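Local coordinates for protein Exo beta-1,2-glucooligosaccharide sophorohydrolase (non-reducing end) (Parabacteroides distasonis ATCC 8503, PDB 5Z06) that hydrolyses linear beta-1,2-glucan and beta-1,2-glucooligosaccharides of four or more units, releasing sophorose from the non-reducing end, at residues T28-I33 / V59-G64; E522-G527 / A564-R569; N78-E83 / P315-M320. One frame throughout, in Å; residues are numbered along the deposited sequence.

Interaction 1: T28-I33 / V59-G64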
# COMPACT_ATOMS: atom_id res chain seq x y z
N THR A 28 24.65 -4.10 -27.04
CA THR A 28 25.66 -3.47 -27.86
C THR A 28 25.48 -4.10 -29.22
O THR A 28 25.64 -5.32 -29.39
CB THR A 28 27.06 -3.78 -27.34
OG1 THR A 28 27.12 -3.49 -25.95
CG2 THR A 28 28.13 -2.98 -28.10
N SER A 29 25.11 -3.28 -30.18
CA SER A 29 25.02 -3.70 -31.57
C SER A 29 26.38 -4.33 -31.99
O SER A 29 27.42 -3.82 -31.57
CB SER A 29 24.66 -2.48 -32.41
OG SER A 29 24.82 -2.75 -33.77
N PRO A 30 26.41 -5.39 -32.79
CA PRO A 30 25.29 -5.88 -33.61
C PRO A 30 24.32 -6.81 -32.92
O PRO A 30 23.45 -7.34 -33.59
CB PRO A 30 26.00 -6.64 -34.74
CG PRO A 30 27.27 -7.10 -34.09
CD PRO A 30 27.69 -5.89 -33.32
N SER A 31 24.49 -7.04 -31.63
CA SER A 31 23.49 -7.77 -30.87
C SER A 31 22.28 -6.88 -30.58
O SER A 31 22.32 -5.66 -30.73
CB SER A 31 24.09 -8.32 -29.57
OG SER A 31 24.89 -9.44 -29.84
N TRP A 32 21.21 -7.52 -30.16
CA TRP A 32 20.00 -6.82 -29.88
C TRP A 32 19.22 -7.57 -28.83
O TRP A 32 19.29 -8.78 -28.75
CB TRP A 32 19.18 -6.63 -31.15
CG TRP A 32 17.93 -5.86 -30.90
CD1 TRP A 32 17.82 -4.58 -30.43
CD2 TRP A 32 16.60 -6.35 -31.05
NE1 TRP A 32 16.50 -4.23 -30.29
CE2 TRP A 32 15.73 -5.30 -30.66
CE3 TRP A 32 16.05 -7.56 -31.48
CZ2 TRP A 32 14.35 -5.44 -30.71
CZ3 TRP A 32 14.66 -7.69 -31.51
CH2 TRP A 32 13.84 -6.63 -31.14
N ILE A 33 18.55 -6.81 -27.98
CA ILE A 33 17.49 -7.35 -27.15
C ILE A 33 16.32 -6.38 -27.15
O ILE A 33 16.48 -5.16 -27.03
CB ILE A 33 17.96 -7.70 -25.72
CG1 ILE A 33 16.79 -8.28 -24.92
CG2 ILE A 33 18.57 -6.49 -25.00
CD1 ILE A 33 17.22 -9.07 -23.71
N VAL A 59 19.07 -11.02 -30.26
CA VAL A 59 20.02 -11.45 -31.26
C VAL A 59 21.38 -11.42 -30.58
O VAL A 59 21.86 -10.38 -30.15
CB VAL A 59 20.01 -10.51 -32.48
CG1 VAL A 59 21.03 -10.98 -33.52
CG2 VAL A 59 18.62 -10.47 -33.10
N SER A 60 21.99 -12.59 -30.49
CA SER A 60 23.34 -12.71 -29.98
C SER A 60 24.22 -12.73 -31.21
O SER A 60 24.31 -13.75 -31.89
CB SER A 60 23.47 -14.00 -29.16
OG SER A 60 22.43 -14.10 -28.20
N ALA A 61 24.83 -11.59 -31.54
CA ALA A 61 25.65 -11.47 -32.74
C ALA A 61 27.13 -11.44 -32.36
O ALA A 61 27.51 -10.85 -31.34
CB ALA A 61 25.29 -10.22 -33.53
N PRO A 62 27.98 -12.07 -33.20
CA PRO A 62 29.41 -12.01 -32.92
C PRO A 62 29.86 -10.58 -32.83
O PRO A 62 29.45 -9.75 -33.65
CB PRO A 62 30.06 -12.71 -34.13
CG PRO A 62 28.97 -13.50 -34.78
CD PRO A 62 27.67 -12.87 -34.40
N GLY A 63 30.67 -10.28 -31.83
CA GLY A 63 31.17 -8.93 -31.61
C GLY A 63 30.21 -7.99 -30.88
O GLY A 63 30.56 -6.84 -30.63
N GLY A 64 29.01 -8.46 -30.57
CA GLY A 64 28.03 -7.65 -29.87
C GLY A 64 27.79 -8.27 -28.52
O GLY A 64 28.32 -9.33 -28.19
O HOH W 1 26.14 -11.51 -28.69
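The hydroxyl of Ser31 reaches across to the backbone of 59-64. With OG anti to its own carbonyl carbon (chi1 -76°), Ser31 OG accepts a nearly straight hydrogen bond of 2.7 Å from Ala61 N. A water bonded to Ser31 OG also donates to Ala61 O, so the polar groups of one residue are engaged by the same hydroxyl, directly at N and through solvent at O. Packing is close here: Ser31 CB lies 3.1 Å from Val59 O.

Beside the serine, Pro30, which follows a cis peptide bond, turns its ring to the loop. Pro30 CG meets Ala61 CB at 3.7 Å and Pro62 O at 3.5 Å. Gly64 CA lies 3.4 Å from Thr28 O, and Pro30 CD rests on it.

Farther along, Trp32 and Val59 form a hydrogen-bonded antiparallel pair, Val59 N to Trp32 O being 2.7 Å. Their CB atoms share one face of the sheet, but with CG anti to the backbone N (chi1 -178°) the indole leads away, and Val59 CG2 sits at its edge, near its plane. Ala61 to Gly64 make a type II turn, with Gly63 at positive phi. Both segments cross between two antiparallel sheets, one pairing strand 32-33 with 53-59, the other 23-28 with 65-71; Ile33 packs on Ala25, Tyr27, Trp66 and Ser68 of the second, as in a beta sandwich.

Interaction 2: E522-G527 / A564-R569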
# COMPACT_ATOMS: atom_id res chain seq x y z
N GLU A 522 -3.96 30.62 -4.89
CA GLU A 522 -4.49 30.38 -3.56
C GLU A 522 -3.49 30.88 -2.55
O GLU A 522 -2.37 30.38 -2.49
CB GLU A 522 -4.72 28.90 -3.32
CG GLU A 522 -5.82 28.30 -4.18
CD GLU A 522 -7.18 28.87 -3.88
OE1 GLU A 522 -7.39 29.35 -2.76
OE2 GLU A 522 -8.05 28.82 -4.77
N ASN A 523 -3.92 31.86 -1.75
CA ASN A 523 -3.12 32.33 -0.67
C ASN A 523 -3.19 31.41 0.53
O ASN A 523 -4.23 31.29 1.16
CB ASN A 523 -3.51 33.70 -0.22
CG ASN A 523 -2.51 34.23 0.74
OD1 ASN A 523 -2.62 34.02 1.93
ND2 ASN A 523 -1.43 34.79 0.21
N LEU A 524 -2.05 30.82 0.86
CA LEU A 524 -1.96 29.83 1.89
C LEU A 524 -1.58 30.50 3.19
O LEU A 524 -0.44 30.94 3.34
CB LEU A 524 -0.88 28.80 1.48
CG LEU A 524 -0.97 27.43 2.10
CD1 LEU A 524 -2.32 26.78 1.82
CD2 LEU A 524 0.17 26.56 1.58
N LYS A 525 -2.52 30.60 4.13
CA LYS A 525 -2.22 31.23 5.42
C LYS A 525 -1.22 30.43 6.25
O LYS A 525 -0.34 30.97 6.90
CB LYS A 525 -3.49 31.46 6.21
CG LYS A 525 -4.35 32.59 5.65
CD LYS A 525 -5.70 32.62 6.37
CE LYS A 525 -6.55 33.82 5.98
NZ LYS A 525 -7.67 33.41 5.10
N VAL A 526 -1.35 29.11 6.22
CA VAL A 526 -0.50 28.25 7.01
C VAL A 526 0.02 27.15 6.11
O VAL A 526 -0.67 26.68 5.20
CB VAL A 526 -1.32 27.66 8.15
CG1 VAL A 526 -0.61 26.47 8.81
CG2 VAL A 526 -1.63 28.74 9.18
N GLY A 527 1.21 26.69 6.41
CA GLY A 527 1.72 25.50 5.79
C GLY A 527 3.13 25.67 5.32
O GLY A 527 3.51 26.72 4.79
N ALA A 564 -5.31 21.19 -1.12
CA ALA A 564 -5.82 20.26 -2.11
C ALA A 564 -5.86 20.91 -3.48
O ALA A 564 -5.38 20.35 -4.45
CB ALA A 564 -7.19 19.75 -1.71
N LYS A 565 -6.43 22.11 -3.55
CA LYS A 565 -6.52 22.81 -4.83
C LYS A 565 -5.17 23.13 -5.43
O LYS A 565 -5.02 23.08 -6.63
CB LYS A 565 -7.30 24.10 -4.66
CG LYS A 565 -8.80 23.88 -4.53
CD LYS A 565 -9.47 25.13 -4.00
CE LYS A 565 -10.36 25.81 -5.02
NZ LYS A 565 -10.67 27.18 -4.54
N ILE A 566 -4.22 23.51 -4.57
CA ILE A 566 -2.87 23.82 -4.98
C ILE A 566 -2.25 22.59 -5.59
O ILE A 566 -1.61 22.65 -6.62
CB ILE A 566 -2.02 24.28 -3.76
CG1 ILE A 566 -2.30 25.76 -3.42
CG2 ILE A 566 -0.53 24.10 -4.00
CD1 ILE A 566 -1.89 26.17 -2.02
N ASN A 567 -2.43 21.47 -4.89
CA ASN A 567 -1.92 20.21 -5.35
C ASN A 567 -2.53 19.86 -6.72
O ASN A 567 -1.80 19.58 -7.68
CB ASN A 567 -2.17 19.14 -4.26
CG ASN A 567 -1.40 17.87 -4.52
OD1 ASN A 567 -1.50 17.30 -5.61
ND2 ASN A 567 -0.67 17.38 -3.50
N GLN A 568 -3.85 19.95 -6.84
CA GLN A 568 -4.48 19.69 -8.12
C GLN A 568 -3.93 20.62 -9.20
O GLN A 568 -3.68 20.18 -10.33
CB GLN A 568 -6.00 19.83 -8.08
CG GLN A 568 -6.65 19.36 -9.38
CD GLN A 568 -8.09 19.78 -9.52
OE1 GLN A 568 -8.47 20.84 -9.08
NE2 GLN A 568 -8.88 18.96 -10.20
N ARG A 569 -3.75 21.89 -8.86
CA ARG A 569 -3.32 22.86 -9.89
C ARG A 569 -1.91 22.67 -10.34
O ARG A 569 -1.59 22.91 -11.50
CB ARG A 569 -3.55 24.29 -9.44
CG ARG A 569 -5.03 24.58 -9.42
CD ARG A 569 -5.31 25.80 -8.62
NE ARG A 569 -6.75 26.00 -8.52
CZ ARG A 569 -7.30 27.11 -8.06
NH1 ARG A 569 -6.54 28.14 -7.70
NH2 ARG A 569 -8.63 27.21 -7.99
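Glu522 OE2 is gripped by two cationic side chains of the helix 556-573, one turn apart. Lys565 NZ donates to it at 3.1 Å, coming from above the carboxylate plane, and Arg569 NH1 forms a longer salt bridge to the same oxygen at 3.4 Å, with the carboxylate and guanidinium planes 51° apart. A bend at chi2 of the glutamate (-65°) places CD, from which OE2 meets both cations, and both cationic chains cross it at about a right angle. Glu522 CG also lies 3.6 Å from Arg569 NH1, so the aliphatic part of the glutamate packs beside the guanidinium. Together the three residues form a salt-bridge network that ties a short two-stranded hairpin, 518-519 with 522-523, to a helix of the glycoamylase-like region, whose family is consistent with an (alpha/alpha)6 barrel. Arg569 NH1 is also hydrogen-bonded to Tyr520 O in the turn of that hairpin, which anchors the guanidinium at a second point. Beneath the charges the contact becomes apolar. Ile566 CD1 reaches Leu524 CD1 at 3.9 Å, and Ile566 CG1 packs 4.0 Å from Glu522 CB, the methylene nearest the backbone. Tyr519 of the partner strand touches both Leu524 and Ile566, while Lys562, a turn earlier on the helix, donates a hydrogen bond to Asn523 O.

Interaction 3: N78-E83 / P315-M320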
# COMPACT_ATOMS: atom_id res chain seq x y z
N ASN A 78 8.04 -7.46 3.31
CA ASN A 78 8.36 -8.75 2.68
C ASN A 78 9.81 -9.03 3.08
O ASN A 78 10.76 -8.63 2.40
CB ASN A 78 8.20 -8.76 1.15
CG ASN A 78 6.75 -8.73 0.70
OD1 ASN A 78 6.39 -9.41 -0.25
ND2 ASN A 78 5.93 -7.91 1.34
N ASP A 79 9.93 -9.67 4.23
CA ASP A 79 11.22 -9.90 4.90
C ASP A 79 11.45 -11.35 5.25
O ASP A 79 12.59 -11.73 5.43
CB ASP A 79 11.27 -9.06 6.20
CG ASP A 79 10.97 -7.59 5.95
OD1 ASP A 79 11.54 -7.04 4.98
OD2 ASP A 79 10.14 -6.99 6.69
N PHE A 80 10.38 -12.13 5.36
CA PHE A 80 10.45 -13.51 5.73
C PHE A 80 10.10 -14.34 4.52
O PHE A 80 9.05 -14.17 3.93
CB PHE A 80 9.48 -13.79 6.88
CG PHE A 80 9.78 -12.99 8.10
CD1 PHE A 80 10.94 -13.25 8.84
CD2 PHE A 80 8.95 -11.95 8.50
CE1 PHE A 80 11.24 -12.50 9.97
CE2 PHE A 80 9.25 -11.20 9.63
CZ PHE A 80 10.40 -11.48 10.37
N PHE A 81 11.01 -15.24 4.18
CA PHE A 81 10.95 -16.05 2.99
C PHE A 81 11.30 -17.48 3.34
O PHE A 81 11.98 -17.76 4.33
CB PHE A 81 11.93 -15.54 1.92
CG PHE A 81 11.70 -14.12 1.51
CD1 PHE A 81 10.82 -13.80 0.48
CD2 PHE A 81 12.36 -13.08 2.16
CE1 PHE A 81 10.61 -12.48 0.10
CE2 PHE A 81 12.15 -11.75 1.79
CZ PHE A 81 11.27 -11.45 0.76
N ARG A 82 10.83 -18.38 2.51
CA ARG A 82 11.24 -19.77 2.57
C ARG A 82 12.70 -19.80 2.24
O ARG A 82 13.18 -19.01 1.42
CB ARG A 82 10.49 -20.59 1.54
CG ARG A 82 9.01 -20.68 1.78
CD ARG A 82 8.43 -21.66 0.81
NE ARG A 82 7.02 -21.42 0.55
CZ ARG A 82 5.99 -21.80 1.32
NH1 ARG A 82 6.16 -22.45 2.48
NH2 ARG A 82 4.76 -21.53 0.92
N GLU A 83 13.43 -20.71 2.89
CA GLU A 83 14.85 -20.86 2.58
C GLU A 83 14.89 -21.55 1.23
O GLU A 83 14.30 -22.61 1.07
CB GLU A 83 15.58 -21.64 3.66
CG GLU A 83 15.58 -20.89 4.98
CD GLU A 83 16.46 -21.54 6.03
OE1 GLU A 83 16.96 -22.66 5.78
OE2 GLU A 83 16.65 -20.92 7.10
N PRO A 315 0.66 -6.99 0.06
CA PRO A 315 1.26 -8.02 0.89
C PRO A 315 2.40 -7.46 1.70
O PRO A 315 3.28 -6.78 1.16
CB PRO A 315 1.78 -9.03 -0.12
CG PRO A 315 2.11 -8.20 -1.33
CD PRO A 315 1.09 -7.12 -1.35
N GLY A 316 2.39 -7.73 3.00
CA GLY A 316 3.44 -7.27 3.90
C GLY A 316 3.67 -8.30 4.99
O GLY A 316 3.56 -9.50 4.73
N ARG A 317 4.01 -7.83 6.19
CA ARG A 317 4.03 -8.69 7.36
C ARG A 317 2.64 -9.18 7.58
O ARG A 317 1.68 -8.43 7.49
CB ARG A 317 4.48 -7.93 8.60
CG ARG A 317 5.90 -7.43 8.49
CD ARG A 317 6.90 -8.58 8.43
NE ARG A 317 8.23 -8.00 8.47
CZ ARG A 317 8.87 -7.66 9.59
NH1 ARG A 317 8.31 -7.84 10.79
NH2 ARG A 317 10.07 -7.12 9.50
N ASN A 318 2.53 -10.47 7.84
CA ASN A 318 1.27 -11.09 8.09
C ASN A 318 0.69 -10.65 9.44
O ASN A 318 -0.54 -10.51 9.60
CB ASN A 318 1.45 -12.61 8.01
CG ASN A 318 0.16 -13.36 8.26
OD1 ASN A 318 0.08 -14.22 9.15
ND2 ASN A 318 -0.87 -13.03 7.48
N ASP A 319 1.56 -10.43 10.42
CA ASP A 319 1.13 -10.24 11.81
C ASP A 319 1.24 -8.83 12.31
O ASP A 319 0.67 -8.50 13.34
CB ASP A 319 1.95 -11.14 12.73
CG ASP A 319 1.79 -12.62 12.40
OD1 ASP A 319 0.77 -13.02 11.81
OD2 ASP A 319 2.71 -13.37 12.75
N MET A 320 1.95 -7.98 11.59
CA MET A 320 2.26 -6.67 12.10
C MET A 320 1.17 -5.71 11.73
O MET A 320 0.89 -5.50 10.55
CB MET A 320 3.59 -6.19 11.55
CG MET A 320 4.08 -4.93 12.18
SD MET A 320 5.62 -4.45 11.40
CE MET A 320 5.03 -3.82 9.82
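Arg317 meets Asp79 side-on, with NE and NH2 both donating to the single oxygen OD2. The bonds from Arg317 NE and Arg317 NH2 to Asp79 OD2 are each 2.8 Å long. OD2 lies close to the guanidinium plane; NE meets the anti lone pair of OD2, whereas NH2 comes in on the same anti side but tilted from the carboxylate plane. The two flat groups stand 85° apart. Phe80 CE2 sits over one face of the guanidinium, toward its rim and 3.6 Å from Arg317 CZ, and the ring is turned 66° from it. A bend at chi2 of Arg317 (-65°) carries Arg317 CD beside that ring, 3.7 Å from Phe80 CE2. This charged and aromatic meeting joins a loop of the N-terminal beta domain to a loop of the helical part, between helices 284-297 and 323-338. Farther along, Asn78 ND2 donates to Pro315 O at 2.9 Å; the acceptor lies in the amide plane, but the donor stands above the carbonyl plane. The same nitrogen is bonded to Arg76 O, fixing the rotation of the amide. Lys153 forms a salt bridge to Asp79 OD1, so the carboxylate is shared between two cations, while Tyr6 OH is hydrogen-bonded to Gly316 O.

The three contacts illustrate how a chain of several parts is held both within its parts and between them. Interaction 1 is confined to the N-terminal beta domain, interaction 2 to the glycoamylase-like region, and interaction 3 joins the beta domain to the helical part. None touches another: centre to centre, interactions 1 and 2 lie about 52 Å apart, 1 and 3 about 41 Å, and 2 and 3 about 39 Å, on opposite sides of the chain's centre. The bound calcium belongs to none of them, but its ligands Thr49, Asn52 and Asp175 place it near strands 53-59 and 169-180, in the sheet that also holds the 32-33 pairing of interaction 1.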